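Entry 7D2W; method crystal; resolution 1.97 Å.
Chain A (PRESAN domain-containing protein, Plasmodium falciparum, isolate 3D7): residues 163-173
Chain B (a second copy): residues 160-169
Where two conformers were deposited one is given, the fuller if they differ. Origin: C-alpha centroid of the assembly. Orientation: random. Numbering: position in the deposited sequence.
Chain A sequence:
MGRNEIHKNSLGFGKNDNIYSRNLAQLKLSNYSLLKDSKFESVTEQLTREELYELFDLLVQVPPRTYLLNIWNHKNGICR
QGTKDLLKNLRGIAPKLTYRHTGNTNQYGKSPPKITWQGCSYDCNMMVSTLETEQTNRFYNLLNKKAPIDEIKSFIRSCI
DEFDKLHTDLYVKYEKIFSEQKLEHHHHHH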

# COMPACT_ATOMS: atom_id res chain seq x y z
N PHE A 163 -0.14 -7.72 3.35
CA PHE A 163 0.92 -8.05 2.41
C PHE A 163 1.10 -6.96 1.36
O PHE A 163 2.22 -6.66 0.94
N ASP A 164 -0.01 -6.36 0.90
CA ASP A 164 0.12 -5.26 -0.05
C ASP A 164 0.86 -4.09 0.58
O ASP A 164 1.67 -3.43 -0.09
N LYS A 165 0.59 -3.81 1.86
CA LYS A 165 1.30 -2.72 2.52
C LYS A 165 2.77 -3.05 2.70
O LYS A 165 3.63 -2.19 2.52
N LEU A 166 3.09 -4.31 3.04
CA LEU A 166 4.50 -4.68 3.16
C LEU A 166 5.20 -4.54 1.81
O LEU A 166 6.31 -4.00 1.74
N HIS A 167 4.57 -5.01 0.73
CA HIS A 167 5.18 -4.88 -0.59
C HIS A 167 5.38 -3.41 -0.95
O HIS A 167 6.38 -3.04 -1.58
N THR A 168 4.43 -2.56 -0.57
CA THR A 168 4.58 -1.13 -0.79
C THR A 168 5.74 -0.57 0.02
O THR A 168 6.57 0.18 -0.50
N ASP A 169 5.80 -0.93 1.31
CA ASP A 169 6.88 -0.45 2.17
C ASP A 169 8.24 -0.82 1.60
O ASP A 169 9.16 0.01 1.58
N LEU A 170 8.40 -2.07 1.15
CA LEU A 170 9.67 -2.51 0.60
C LEU A 170 10.00 -1.77 -0.70
O LEU A 170 11.14 -1.36 -0.91
N TYR A 171 9.02 -1.60 -1.58
CA TYR A 171 9.29 -0.89 -2.83
C TYR A 171 9.74 0.55 -2.56
O TYR A 171 10.72 1.01 -3.14
N VAL A 172 9.03 1.25 -1.68
CA VAL A 172 9.37 2.63 -1.34
C VAL A 172 10.79 2.69 -0.78
O VAL A 172 11.61 3.53 -1.19
N LYS A 173 11.11 1.79 0.15
CA LYS A 173 12.44 1.77 0.77
C LYS A 173 13.55 1.60 -0.26
O LYS A 173 14.55 2.33 -0.23
N ILE B 160 -3.88 4.80 0.50
CA ILE B 160 -2.73 5.31 1.25
C ILE B 160 -1.44 4.73 0.69
O ILE B 160 -0.43 5.44 0.56
N ASP B 161 -1.43 3.44 0.32
CA ASP B 161 -0.27 2.86 -0.36
C ASP B 161 0.03 3.61 -1.66
O ASP B 161 1.20 3.87 -1.98
N GLU B 162 -1.01 3.90 -2.45
CA GLU B 162 -0.82 4.59 -3.72
C GLU B 162 -0.21 5.98 -3.52
O GLU B 162 0.64 6.43 -4.31
N PHE B 163 -0.64 6.68 -2.46
CA PHE B 163 -0.08 7.99 -2.17
C PHE B 163 1.37 7.90 -1.71
O PHE B 163 2.20 8.73 -2.10
N ASP B 164 1.70 6.90 -0.87
CA ASP B 164 3.10 6.68 -0.50
C ASP B 164 3.96 6.44 -1.73
O ASP B 164 5.08 6.96 -1.83
N LYS B 165 3.47 5.64 -2.68
CA LYS B 165 4.23 5.39 -3.90
C LYS B 165 4.40 6.67 -4.73
O LYS B 165 5.47 6.91 -5.30
N LEU B 166 3.35 7.48 -4.82
CA LEU B 166 3.45 8.71 -5.60
C LEU B 166 4.46 9.66 -4.97
O LEU B 166 5.32 10.22 -5.65
N HIS B 167 4.37 9.83 -3.64
CA HIS B 167 5.34 10.67 -2.94
C HIS B 167 6.77 10.19 -3.17
O HIS B 167 7.68 11.01 -3.39
N THR B 168 7.01 8.88 -3.13
CA THR B 168 8.36 8.40 -3.38
C THR B 168 8.76 8.62 -4.83
O THR B 168 9.88 9.06 -5.12
N ASP B 169 7.86 8.31 -5.77
CA ASP B 169 8.17 8.52 -7.19
C ASP B 169 8.54 9.98 -7.46
O ASP B 169 9.50 10.25 -8.20

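No direct hydrogen bond or salt bridge joins these two helices; the polar link between them runs through two waters. The helices lie nearly parallel, 5° apart in direction, with their axes 9.9 Å apart at closest approach.

Water 1 is the main bridge. It accepts from K165(A) NZ at 3.0 Å and donates to D161(B) OD1 at 2.5 Å and to D164(B) OD2 at 2.7 Å. One lysine thus reaches two aspartates of the other copy through a single water. K165(A) NZ stays 4.3 Å from D164(B) OD2, beyond a salt bridge. Its direct partner is in its own helix: K165(A) NZ to D169(A) OD1, 2.8 Å, a salt bridge one turn on. Chi1 of K165(A) is t and chi4 is p. Water 2 donates to D169(A) OD1 at 2.6 Å and to D164(B) OD2 at 3.3 Å.

T168(A) and D161(B) face each other where the two backbones come close; their CA atoms are 6.3 Å apart. T168(A), rotamer m, points toward chain B. Its OG1 donates to D164(A) O at 2.8 Å and packs against D161(B) CB at 3.6 Å. Its CG2 lies 4.0 Å from K165(B) CG. D161(B) also points toward its neighbour, with chi1 m, and its OD2 comes within 3.8 Å of K165(A) CA.

V172(A), rotamer t, extends this packing by a turn. Its CG1 sits 3.2 Å from T168(B) OG1, a tight approach, and its CG2 is 4.0 Å from D164(B) O. T168(B) is m, like its counterpart in chain A.

K165(B) starts sideways, but its end comes nearer to chain A. With chi1 m and the remaining angles t, it brings NZ 4.3 Å from the centroid of the Y171(A) ring. This cation-pi contact is off-centre, 29° from the ring normal. Y171(A) has chi1 t. Both residues have two deposited conformers, so the description applies to the ones given.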

# COMPACT_ATOMS: atom_id res chain seq x y z
CB PHE A 163 0.64 -9.40 1.74
CG PHE A 163 1.59 -10.47 2.16
CD1 PHE A 163 2.88 -10.52 1.62
CD2 PHE A 163 1.24 -11.40 3.14
CE1 PHE A 163 3.78 -11.49 2.04
CE2 PHE A 163 2.14 -12.38 3.56
CZ PHE A 163 3.41 -12.42 3.02
CB ASP A 164 -1.26 -4.82 -0.54
CG ASP A 164 -1.91 -5.83 -1.47
OD1 ASP A 164 -1.21 -6.76 -1.96
OD2 ASP A 164 -3.13 -5.68 -1.70
CB LYS A 165 0.67 -2.39 3.88
CG LYS A 165 1.57 -1.46 4.74
CD LYS A 165 0.83 -0.32 5.40
CE LYS A 165 1.81 0.60 6.18
NZ LYS A 165 2.74 1.43 5.32
CB LEU A 166 4.64 -6.11 3.70
CG LEU A 166 6.06 -6.67 3.67
CD1 LEU A 166 6.99 -5.84 4.52
CD2 LEU A 166 6.09 -8.13 4.14
CB HIS A 167 4.33 -5.58 -1.65
CG HIS A 167 4.37 -7.07 -1.57
ND1 HIS A 167 3.31 -7.86 -1.97
CD2 HIS A 167 5.33 -7.92 -1.14
CE1 HIS A 167 3.63 -9.13 -1.80
NE2 HIS A 167 4.85 -9.19 -1.29
CB THR A 168 3.28 -0.41 -0.44
OG1 THR A 168 2.23 -0.92 -1.27
CG2 THR A 168 3.40 1.11 -0.67
CB ASP A 169 6.73 -1.02 3.58
CG ASP A 169 5.61 -0.35 4.35
OD1 ASP A 169 4.99 0.59 3.82
OD2 ASP A 169 5.34 -0.79 5.49
CB LEU A 170 9.64 -4.02 0.35
CG LEU A 170 9.67 -4.89 1.62
CD1 LEU A 170 9.35 -6.36 1.28
CD2 LEU A 170 11.03 -4.78 2.28
CB TYR A 171 8.08 -0.93 -3.76
CG TYR A 171 8.43 -0.51 -5.19
CD1 TYR A 171 9.04 -1.40 -6.06
CD2 TYR A 171 8.17 0.77 -5.64
CE1 TYR A 171 9.38 -1.02 -7.35
CE2 TYR A 171 8.51 1.17 -6.93
CZ TYR A 171 9.11 0.27 -7.77
OH TYR A 171 9.45 0.65 -9.05
CB VAL A 172 8.33 3.18 -0.34
CG1 VAL A 172 8.87 4.36 0.45
CG2 VAL A 172 7.05 3.54 -1.09
CB LYS A 173 12.51 0.65 1.82
CG LYS A 173 13.92 0.46 2.42
CD LYS A 173 13.89 -0.38 3.70
CE LYS A 173 13.72 -1.86 3.39
NZ LYS A 173 13.44 -2.71 4.61
CB ILE B 160 -2.92 5.01 2.75
CG1 ILE B 160 -4.11 5.82 3.27
CG2 ILE B 160 -1.65 5.37 3.55
CD1 ILE B 160 -4.55 5.44 4.69
CB ASP B 161 -0.48 1.38 -0.69
CG ASP B 161 -0.58 0.48 0.54
OD1 ASP B 161 -0.21 0.92 1.65
OD2 ASP B 161 -1.05 -0.68 0.40
CB GLU B 162 -2.17 4.69 -4.45
CG GLU B 162 -2.09 4.96 -5.92
CD GLU B 162 -3.47 5.14 -6.56
OE1 GLU B 162 -4.51 4.97 -5.86
OE2 GLU B 162 -3.50 5.48 -7.76
CB PHE B 163 -0.94 8.71 -1.12
CG PHE B 163 -1.77 9.80 -1.71
CD1 PHE B 163 -1.17 10.96 -2.17
CD2 PHE B 163 -3.14 9.64 -1.86
CE1 PHE B 163 -1.94 11.97 -2.73
CE2 PHE B 163 -3.91 10.64 -2.42
CZ PHE B 163 -3.31 11.79 -2.87
CB ASP B 164 3.22 5.50 0.47
CG ASP B 164 2.61 5.78 1.84
OD1 ASP B 164 2.30 6.95 2.15
OD2 ASP B 164 2.46 4.81 2.62
CB LYS B 165 3.55 4.30 -4.75
CG LYS B 165 3.72 2.88 -4.22
CD LYS B 165 3.63 1.85 -5.36
CE LYS B 165 3.92 0.43 -4.88
NZ LYS B 165 4.48 -0.45 -5.96
CB LEU B 166 2.08 9.40 -5.72
CG LEU B 166 2.14 10.79 -6.38
CD1 LEU B 166 2.61 10.70 -7.81
CD2 LEU B 166 0.79 11.51 -6.31
CB HIS B 167 5.02 10.70 -1.44
CG HIS B 167 3.85 11.57 -1.10
ND1 HIS B 167 3.04 11.33 -0.01
CD2 HIS B 167 3.33 12.66 -1.71
CE1 HIS B 167 2.09 12.24 0.05
NE2 HIS B 167 2.24 13.07 -0.97
CB THR B 168 8.49 6.92 -3.01
OG1 THR B 168 8.17 6.75 -1.62
CG2 THR B 168 9.92 6.43 -3.28
CB ASP B 169 6.97 8.10 -8.06
CG ASP B 169 6.75 6.58 -8.08
OD1 ASP B 169 7.68 5.82 -7.74
OD2 ASP B 169 5.65 6.13 -8.44
O HOH W 1 1.18 2.50 3.00
O HOH W 2 4.94 2.69 2.36